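Local atomic coordinates of prolyl-ACP dehydrogenase (Oscillatoria sp., PDB entry 4IRN), a protein that oxidises a prolyl group carried on an acyl carrier protein, using FAD, in the biosynthesis of the cyanotoxin anatoxin-a. Residues H86-P91 / G95-D100; E145-L150 / A258-G263; L329-A334 / N357-E362. All coordinates share one frame; numbering follows the deposited sequence.

The three contacts illustrate how one acyl-CoA dehydrogenase fold uses different chemistry in different places. Contact 1 is a partly buried loop folded on itself, held mainly by backbone bonds; contact 2 joins a helix to the loop leading into an edge strand through one polar pair near the surface; contact 3 is a buried helix-helix contact beside another subunit. Contacts 1 and 2 share a neighbour, since both rest on helix 118-138, and their centres are about 17 Å apart. Contact 3 belongs to the C-terminal helices, on the other side of the chain's centre from contact 2, with about 34 Å between the two centres. None of them lies at the FAD sites.

Contact 1. Residues H86-P91 / G95-D100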
loop_
_atom_site.group_PDB
_atom_site.type_symbol
_atom_site.label_atom_id
_atom_site.label_comp_id
_atom_site.label_asym_id
_atom_site.label_seq_id
_atom_site.Cartn_x
_atom_site.Cartn_y
_atom_site.Cartn_z
ATOM N N HIS A 86 29.342 5.135 -24.048
ATOM C CA HIS A 86 30.125 4.035 -23.477
ATOM C C HIS A 86 31.377 4.502 -22.733
ATOM O O HIS A 86 31.701 3.937 -21.690
ATOM C CB HIS A 86 30.497 3.027 -24.569
ATOM C CG HIS A 86 29.321 2.517 -25.344
ATOM N ND1 HIS A 86 28.565 3.352 -26.150
ATOM C CD2 HIS A 86 28.818 1.268 -25.427
ATOM C CE1 HIS A 86 27.631 2.589 -26.690
ATOM N NE2 HIS A 86 27.735 1.330 -26.277
ATOM N N GLY A 87 32.028 5.545 -23.254
ATOM C CA GLY A 87 33.238 6.118 -22.682
ATOM C C GLY A 87 33.034 7.111 -21.554
ATOM O O GLY A 87 34.025 7.547 -20.958
ATOM N N TRP A 88 31.760 7.490 -21.247
ATOM C CA TRP A 88 31.421 8.468 -20.198
ATOM C C TRP A 88 32.147 8.281 -18.852
ATOM O O TRP A 88 32.774 9.239 -18.411
ATOM C CB TRP A 88 29.896 8.649 -20.013
ATOM C CG TRP A 88 29.186 9.421 -21.089
ATOM C CD1 TRP A 88 29.753 10.194 -22.058
ATOM C CD2 TRP A 88 27.769 9.553 -21.248
ATOM N NE1 TRP A 88 28.778 10.767 -22.837
ATOM C CE2 TRP A 88 27.548 10.394 -22.359
ATOM C CE3 TRP A 88 26.656 9.028 -20.566
ATOM C CZ2 TRP A 88 26.260 10.723 -22.807
ATOM C CZ3 TRP A 88 25.382 9.355 -21.010
ATOM C CH2 TRP A 88 25.193 10.189 -22.120
ATOM N N PRO A 89 32.147 7.087 -18.196
ATOM C CA PRO A 89 32.892 6.961 -16.933
ATOM C C PRO A 89 34.347 6.486 -17.118
ATOM O O PRO A 89 35.059 6.301 -16.135
ATOM C CB PRO A 89 32.061 5.937 -16.155
ATOM C CG PRO A 89 31.361 5.127 -17.189
ATOM C CD PRO A 89 31.453 5.820 -18.516
ATOM N N ILE A 90 34.773 6.260 -18.374
ATOM C CA ILE A 90 36.103 5.747 -18.740
ATOM C C ILE A 90 37.118 6.885 -18.918
ATOM O O ILE A 90 36.802 7.866 -19.606
ATOM C CB ILE A 90 36.027 4.844 -20.021
ATOM C CG1 ILE A 90 34.798 3.883 -20.020
ATOM C CG2 ILE A 90 37.340 4.099 -20.307
ATOM C CD1 ILE A 90 34.661 2.861 -18.835
ATOM N N PRO A 91 38.346 6.768 -18.338
ATOM C CA PRO A 91 39.348 7.832 -18.546
ATOM C C PRO A 91 39.765 7.938 -20.010
ATOM O O PRO A 91 39.765 6.945 -20.734
ATOM C CB PRO A 91 40.514 7.449 -17.629
ATOM C CG PRO A 91 40.226 6.099 -17.126
ATOM C CD PRO A 91 38.861 5.672 -17.494
ATOM N N GLY A 95 40.636 5.871 -24.356
ATOM C CA GLY A 95 39.706 6.385 -25.357
ATOM C C GLY A 95 38.352 6.835 -24.826
ATOM O O GLY A 95 37.412 7.030 -25.596
ATOM N N GLY A 96 38.243 7.006 -23.512
ATOM C CA GLY A 96 37.011 7.427 -22.856
ATOM C C GLY A 96 36.749 8.918 -22.888
ATOM O O GLY A 96 37.512 9.670 -23.498
ATOM N N GLN A 97 35.663 9.352 -22.215
ATOM C CA GLN A 97 35.248 10.756 -22.129
ATOM C C GLN A 97 35.724 11.376 -20.832
ATOM O O GLN A 97 35.892 12.593 -20.754
ATOM C CB GLN A 97 33.729 10.891 -22.230
ATOM C CG GLN A 97 33.147 10.553 -23.595
ATOM C CD GLN A 97 33.810 11.247 -24.776
ATOM O OE1 GLN A 97 34.136 10.610 -25.789
ATOM N NE2 GLN A 97 34.003 12.555 -24.698
ATOM N N GLU A 98 35.892 10.509 -19.815
ATOM C CA GLU A 98 36.379 10.810 -18.486
ATOM C C GLU A 98 35.485 11.777 -17.747
ATOM O O GLU A 98 35.977 12.740 -17.176
ATOM C CB GLU A 98 37.842 11.294 -18.562
ATOM C CG GLU A 98 38.561 11.434 -17.229
ATOM C CD GLU A 98 40.062 11.402 -17.283
ATOM O OE1 GLU A 98 40.633 11.185 -18.369
ATOM O OE2 GLU A 98 40.688 11.564 -16.219
ATOM N N LEU A 99 34.168 11.537 -17.738
ATOM C CA LEU A 99 33.255 12.425 -17.010
ATOM C C LEU A 99 33.199 12.041 -15.563
ATOM O O LEU A 99 33.450 10.902 -15.201
ATOM C CB LEU A 99 31.801 12.401 -17.545
ATOM C CG LEU A 99 31.500 12.731 -18.995
ATOM C CD1 LEU A 99 30.021 12.721 -19.220
ATOM C CD2 LEU A 99 32.050 14.088 -19.368
ATOM N N ASP A 100 32.823 12.987 -14.728
ATOM C CA ASP A 100 32.603 12.687 -13.328
ATOM C C ASP A 100 31.253 11.957 -13.228
ATOM O O ASP A 100 30.393 12.134 -14.101
ATOM C CB ASP A 100 32.654 13.945 -12.453
ATOM C CG ASP A 100 31.564 14.949 -12.726
ATOM O OD1 ASP A 100 31.731 15.769 -13.666
ATOM O OD2 ASP A 100 30.549 14.932 -11.991
#
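With CG anti to the carbonyl carbon in both W88 (chi1 -74°) and L99 (chi1 -57°), the two side chains run side by side in the same direction, and the leucine methyl comes to lie over one face of the indole. CD1 of L99 is 4.0 Å from the centroid of the five-membered ring of W88, a CH-pi contact. Q97 approaches the same ring at its edge, its CG in the indole plane and 3.7 Å from CD1 of W88.

The backbone supplies the rest. W88 O receives L99 N at 2.8 Å, and G87 O takes two donors from opposite faces of its carbonyl: Q97 N at 2.7 Å, almost straight at 176°, and I90 N at 3.0 Å, which closes the type I turn G87-I90. A bond from G96 N to P91 O (3.2 Å) and a weak one from E98 N to I90 O complete the set. The extended side chain of E98 lies against P91, and its OE1 is hydrogen-bonded to A92 N.

This doubled-back loop links helix 74-83 to helix 101-114, which D100 caps at its N-terminus. W88 packs against T104, A107 and L108 of that helix and against F47 and V51 of helix 42-58, while P89, I90 and P91 lean on helix 118-138.

Contact 2. Residues E145-L150 / A258-G263; sequences EKYLPL and AANRLG
Y147, on helix 141-153, and N260, just before the short, weakly bonded strand 261-262, are the closest backbone points of the two segments, yet their CA atoms are still 10.2 Å apart, and side chains have to bridge the distance. They do so through one hydrogen bond. N260 ND2 donates to Y147 OH at 2.8 Å with an N-H...O angle of 156°, and the phenolic oxygen lies close to the amide plane of N260, so the N-H points nearly at the oxygen within that plane. The two side chains cross at about a right angle, with ring and amide planes 68° apart. The other amide atom, OD1 of N260, sits at the edge of the ring in its plane, 3.7 Å from Y147 CE2.

On the helix side, K146 stretches out fully, with CG anti to its backbone N (chi1 179°), and runs alongside the tyrosine. Its CD lies over one face of the Y147 ring, toward the rim, and its NZ makes a weak bond of 3.4 Å to Y147 OH.

Further contacts lie at the same junction between the N-terminal helices and the sheet. Q143, on helix 141-153 like Y147, bonds through NE2 to the backbone oxygens of both A259 and R261, while L262 and Y147 both pack on L135 of helix 118-138.

Chemically, the pair belongs to a small polar network: Y147 OH is also hydrogen-bonded to E224 OE2, and N260 ND2 to M222 O. The amide nitrogen thus joins the helix to strand 218-224 as well, and the nearby lysine, in a long, weak ion pair with E224, would be expected to offset some of the carboxylate's charge.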
loop_
_atom_site.group_PDB
_atom_site.type_symbol
_atom_site.label_atom_id
_atom_site.label_comp_id
_atom_site.label_asym_id
_atom_site.label_seq_id
_atom_site.Cartn_x
_atom_site.Cartn_y
_atom_site.Cartn_z
ATOM N N GLU A 145 44.718 -1.616 -21.310
ATOM C CA GLU A 145 45.234 -1.084 -22.576
ATOM C C GLU A 145 44.741 -1.833 -23.803
ATOM O O GLU A 145 44.561 -1.219 -24.846
ATOM C CB GLU A 145 46.767 -1.055 -22.567
ATOM C CG GLU A 145 47.382 0.151 -21.883
ATOM C CD GLU A 145 48.817 -0.050 -21.446
ATOM O OE1 GLU A 145 49.458 -1.029 -21.888
ATOM O OE2 GLU A 145 49.316 0.789 -20.666
ATOM N N LYS A 146 44.520 -3.144 -23.681
ATOM C CA LYS A 146 44.021 -3.983 -24.771
ATOM C C LYS A 146 42.503 -3.937 -24.925
ATOM O O LYS A 146 42.020 -3.694 -26.030
ATOM C CB LYS A 146 44.510 -5.434 -24.626
ATOM C CG LYS A 146 44.020 -6.379 -25.722
ATOM C CD LYS A 146 44.444 -7.807 -25.432
ATOM C CE LYS A 146 43.991 -8.760 -26.502
ATOM N NZ LYS A 146 44.431 -10.147 -26.197
ATOM N N TYR A 147 41.751 -4.202 -23.834
ATOM C CA TYR A 147 40.293 -4.320 -23.887
ATOM C C TYR A 147 39.441 -3.058 -23.753
ATOM O O TYR A 147 38.414 -2.961 -24.426
ATOM C CB TYR A 147 39.796 -5.443 -22.972
ATOM C CG TYR A 147 40.278 -6.823 -23.374
ATOM C CD1 TYR A 147 39.842 -7.420 -24.555
ATOM C CD2 TYR A 147 41.122 -7.554 -22.547
ATOM C CE1 TYR A 147 40.259 -8.699 -24.915
ATOM C CE2 TYR A 147 41.544 -8.836 -22.893
ATOM C CZ TYR A 147 41.113 -9.405 -24.081
ATOM O OH TYR A 147 41.533 -10.672 -24.425
ATOM N N LEU A 148 39.843 -2.110 -22.910
ATOM C CA LEU A 148 39.071 -0.891 -22.676
ATOM C C LEU A 148 38.908 0.002 -23.887
ATOM O O LEU A 148 37.784 0.403 -24.154
ATOM C CB LEU A 148 39.563 -0.090 -21.473
ATOM C CG LEU A 148 39.004 -0.448 -20.107
ATOM C CD1 LEU A 148 39.602 0.472 -19.059
ATOM C CD2 LEU A 148 37.480 -0.339 -20.073
ATOM N N PRO A 149 39.973 0.288 -24.677
ATOM C CA PRO A 149 39.776 1.118 -25.874
ATOM C C PRO A 149 38.808 0.486 -26.881
ATOM O O PRO A 149 38.056 1.202 -27.548
ATOM C CB PRO A 149 41.197 1.259 -26.431
ATOM C CG PRO A 149 42.087 1.025 -25.283
ATOM C CD PRO A 149 41.399 -0.057 -24.516
ATOM N N LEU A 150 38.786 -0.854 -26.938
ATOM C CA LEU A 150 37.901 -1.614 -27.828
ATOM C C LEU A 150 36.427 -1.491 -27.462
ATOM O O LEU A 150 35.596 -1.325 -28.353
ATOM C CB LEU A 150 38.291 -3.092 -27.853
ATOM C CG LEU A 150 39.512 -3.464 -28.668
ATOM C CD1 LEU A 150 39.926 -4.861 -28.360
ATOM C CD2 LEU A 150 39.235 -3.345 -30.166
ATOM N N ALA A 258 46.063 -17.454 -18.342
ATOM C CA ALA A 258 46.116 -16.856 -17.004
ATOM C C ALA A 258 46.238 -15.323 -17.089
ATOM O O ALA A 258 45.945 -14.624 -16.120
ATOM C CB ALA A 258 47.274 -17.430 -16.215
ATOM N N ALA A 259 46.642 -14.814 -18.265
ATOM C CA ALA A 259 46.779 -13.394 -18.574
ATOM C C ALA A 259 45.410 -12.732 -18.722
ATOM O O ALA A 259 45.293 -11.528 -18.495
ATOM C CB ALA A 259 47.563 -13.225 -19.860
ATOM N N ASN A 260 44.384 -13.516 -19.137
ATOM C CA ASN A 260 43.012 -13.045 -19.338
ATOM C C ASN A 260 42.121 -13.229 -18.101
ATOM O O ASN A 260 40.921 -12.967 -18.160
ATOM C CB ASN A 260 42.402 -13.632 -20.607
ATOM C CG ASN A 260 42.426 -12.703 -21.797
ATOM O OD1 ASN A 260 43.349 -11.913 -21.992
ATOM N ND2 ASN A 260 41.415 -12.805 -22.649
ATOM N N ARG A 261 42.727 -13.630 -16.972
ATOM C CA ARG A 261 42.057 -13.783 -15.685
ATOM C C ARG A 261 42.014 -12.419 -15.007
ATOM O O ARG A 261 43.054 -11.822 -14.770
ATOM C CB ARG A 261 42.811 -14.824 -14.820
ATOM C CG ARG A 261 42.270 -15.049 -13.419
ATOM C CD ARG A 261 43.218 -15.832 -12.552
ATOM N NE ARG A 261 44.354 -14.995 -12.172
ATOM C CZ ARG A 261 45.548 -15.443 -11.810
ATOM N NH1 ARG A 261 45.829 -16.737 -11.879
ATOM N NH2 ARG A 261 46.499 -14.594 -11.459
ATOM N N LEU A 262 40.811 -11.919 -14.715
ATOM C CA LEU A 262 40.629 -10.617 -14.067
ATOM C C LEU A 262 40.851 -10.781 -12.564
ATOM O O LEU A 262 40.139 -11.559 -11.914
ATOM C CB LEU A 262 39.237 -10.032 -14.372
ATOM C CG LEU A 262 39.044 -8.548 -14.080
ATOM C CD1 LEU A 262 39.802 -7.686 -15.072
ATOM C CD2 LEU A 262 37.583 -8.194 -14.128
ATOM N N GLY A 263 41.890 -10.111 -12.056
ATOM C CA GLY A 263 42.309 -10.191 -10.664
ATOM C C GLY A 263 42.977 -11.510 -10.322
ATOM O O GLY A 263 43.139 -12.383 -11.180
#

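Contact 3. Residues L329-A334 / N357-E362; sequences LENAKA and NLYISE
Two antiparallel helices of the C-terminal helical domain of the acyl-CoA dehydrogenase fold meet here: 329-334 on helix 316-344 and 357-362 on helix 350-375. The axes of these short segments approach to 9.5 Å with 150° between directions, and the backbones come nearest at A332 and I360, whose CA atoms are 5.5 Å apart. The small side chain of A332 is consistent with so close an approach. I360 brings CG1 to 3.8 Å from A332 CB, and its end, CD1, continues to 3.5 Å from A332 O.

The preceding residue, Y359, holds its CG anti to the backbone N (chi1 -172°), which sends the phenol across to the other helix. There the ring meets N331 obliquely: CE2 of Y359 is 3.5 Å from N331 CB, and the phenolic OH is 3.0 Å from N331 ND2. The second of these is a weak hydrogen bond, bent to 126° at the hydrogen.

The surroundings extend the packing beyond one chain: Y359 meets the ring of Y335 of its own chain, and N331 lies against Y335 of the second subunit. Contacts made by carbon atoms carry both the A332-I360 and the N331-Y359 halves, with one weak polar bond added between the buried N331 and the partly exposed Y359. So bent a bond is likely to contribute little, and it is probably the packing against N331 CB that holds the phenol where it is.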
loop_
_atom_site.group_PDB
_atom_site.type_symbol
_atom_site.label_atom_id
_atom_site.label_comp_id
_atom_site.label_asym_id
_atom_site.label_seq_id
_atom_site.Cartn_x
_atom_site.Cartn_y
_atom_site.Cartn_z
ATOM N N LEU A 329 9.302 10.403 -8.632
ATOM C CA LEU A 329 10.331 10.953 -9.509
ATOM C C LEU A 329 11.417 11.685 -8.721
ATOM O O LEU A 329 12.603 11.474 -8.984
ATOM C CB LEU A 329 9.709 11.866 -10.590
ATOM C CG LEU A 329 10.679 12.595 -11.545
ATOM C CD1 LEU A 329 11.338 11.625 -12.526
ATOM C CD2 LEU A 329 9.976 13.680 -12.301
ATOM N N GLU A 330 11.007 12.513 -7.745
ATOM C CA GLU A 330 11.918 13.284 -6.892
ATOM C C GLU A 330 12.704 12.401 -5.934
ATOM O O GLU A 330 13.864 12.702 -5.662
ATOM C CB GLU A 330 11.195 14.433 -6.167
ATOM C CG GLU A 330 10.613 15.481 -7.112
ATOM C CD GLU A 330 11.567 16.178 -8.071
ATOM O OE1 GLU A 330 12.670 16.583 -7.637
ATOM O OE2 GLU A 330 11.199 16.336 -9.257
ATOM N N ASN A 331 12.095 11.304 -5.459
ATOM C CA ASN A 331 12.738 10.315 -4.588
ATOM C C ASN A 331 13.773 9.501 -5.364
ATOM O O ASN A 331 14.841 9.207 -4.832
ATOM C CB ASN A 331 11.715 9.363 -3.993
ATOM C CG ASN A 331 10.947 9.896 -2.806
ATOM O OD1 ASN A 331 11.527 10.453 -1.868
ATOM N ND2 ASN A 331 9.623 9.671 -2.801
ATOM N N ALA A 332 13.438 9.119 -6.616
ATOM C CA ALA A 332 14.309 8.369 -7.526
ATOM C C ALA A 332 15.576 9.188 -7.816
ATOM O O ALA A 332 16.680 8.643 -7.778
ATOM C CB ALA A 332 13.577 8.051 -8.824
ATOM N N LYS A 333 15.410 10.500 -8.058
ATOM C CA LYS A 333 16.504 11.445 -8.309
ATOM C C LYS A 333 17.433 11.501 -7.082
ATOM O O LYS A 333 18.650 11.402 -7.228
ATOM C CB LYS A 333 15.960 12.850 -8.641
ATOM C CG LYS A 333 15.496 13.020 -10.079
ATOM C CD LYS A 333 14.877 14.393 -10.306
ATOM C CE LYS A 333 14.363 14.584 -11.717
ATOM N NZ LYS A 333 13.757 15.931 -11.918
ATOM N N ALA A 334 16.849 11.573 -5.875
ATOM C CA ALA A 334 17.586 11.581 -4.613
ATOM C C ALA A 334 18.457 10.317 -4.405
ATOM O O ALA A 334 19.624 10.446 -4.029
ATOM C CB ALA A 334 16.619 11.746 -3.462
ATOM N N ASN A 357 18.349 0.779 -6.365
ATOM C CA ASN A 357 17.808 -0.252 -7.233
ATOM C C ASN A 357 16.430 -0.707 -6.778
ATOM O O ASN A 357 15.512 -0.789 -7.591
ATOM C CB ASN A 357 18.763 -1.425 -7.299
ATOM C CG ASN A 357 18.575 -2.253 -8.531
ATOM O OD1 ASN A 357 17.843 -3.237 -8.534
ATOM N ND2 ASN A 357 19.228 -1.863 -9.606
ATOM N N LEU A 358 16.278 -0.966 -5.471
ATOM C CA LEU A 358 15.022 -1.412 -4.868
ATOM C C LEU A 358 13.929 -0.348 -5.031
ATOM O O LEU A 358 12.825 -0.677 -5.473
ATOM C CB LEU A 358 15.220 -1.819 -3.385
ATOM C CG LEU A 358 13.976 -2.056 -2.497
ATOM C CD1 LEU A 358 13.244 -3.327 -2.873
ATOM C CD2 LEU A 358 14.368 -2.149 -1.052
ATOM N N TYR A 359 14.246 0.927 -4.715
ATOM C CA TYR A 359 13.290 2.018 -4.838
ATOM C C TYR A 359 12.897 2.321 -6.291
ATOM O O TYR A 359 11.709 2.311 -6.590
ATOM C CB TYR A 359 13.753 3.303 -4.116
ATOM C CG TYR A 359 12.662 4.347 -4.095
ATOM C CD1 TYR A 359 11.681 4.334 -3.107
ATOM C CD2 TYR A 359 12.527 5.262 -5.136
ATOM C CE1 TYR A 359 10.605 5.216 -3.143
ATOM C CE2 TYR A 359 11.442 6.134 -5.196
ATOM C CZ TYR A 359 10.490 6.117 -4.187
ATOM O OH TYR A 359 9.449 7.014 -4.188
ATOM N N ILE A 360 13.864 2.639 -7.151
ATOM C CA ILE A 360 13.655 3.016 -8.549
ATOM C C ILE A 360 12.918 1.968 -9.384
ATOM O O ILE A 360 12.046 2.345 -10.157
ATOM C CB ILE A 360 14.947 3.582 -9.219
ATOM C CG1 ILE A 360 15.515 4.756 -8.381
ATOM C CG2 ILE A 360 14.677 3.996 -10.684
ATOM C CD1 ILE A 360 16.885 5.245 -8.731
ATOM N N SER A 361 13.254 0.664 -9.216
ATOM C CA SER A 361 12.635 -0.412 -9.978
ATOM C C SER A 361 11.157 -0.508 -9.699
ATOM O O SER A 361 10.368 -0.674 -10.637
ATOM C CB SER A 361 13.318 -1.742 -9.681
ATOM O OG SER A 361 13.221 -2.075 -8.310
ATOM N N GLU A 362 10.775 -0.375 -8.421
ATOM C CA GLU A 362 9.379 -0.431 -7.991
ATOM C C GLU A 362 8.625 0.847 -8.317
ATOM O O GLU A 362 7.448 0.786 -8.660
ATOM C CB GLU A 362 9.267 -0.752 -6.507
ATOM C CG GLU A 362 9.600 -2.194 -6.175
ATOM C CD GLU A 362 9.729 -2.518 -4.695
ATOM O OE1 GLU A 362 9.523 -1.632 -3.830
ATOM O OE2 GLU A 362 9.997 -3.703 -4.404
#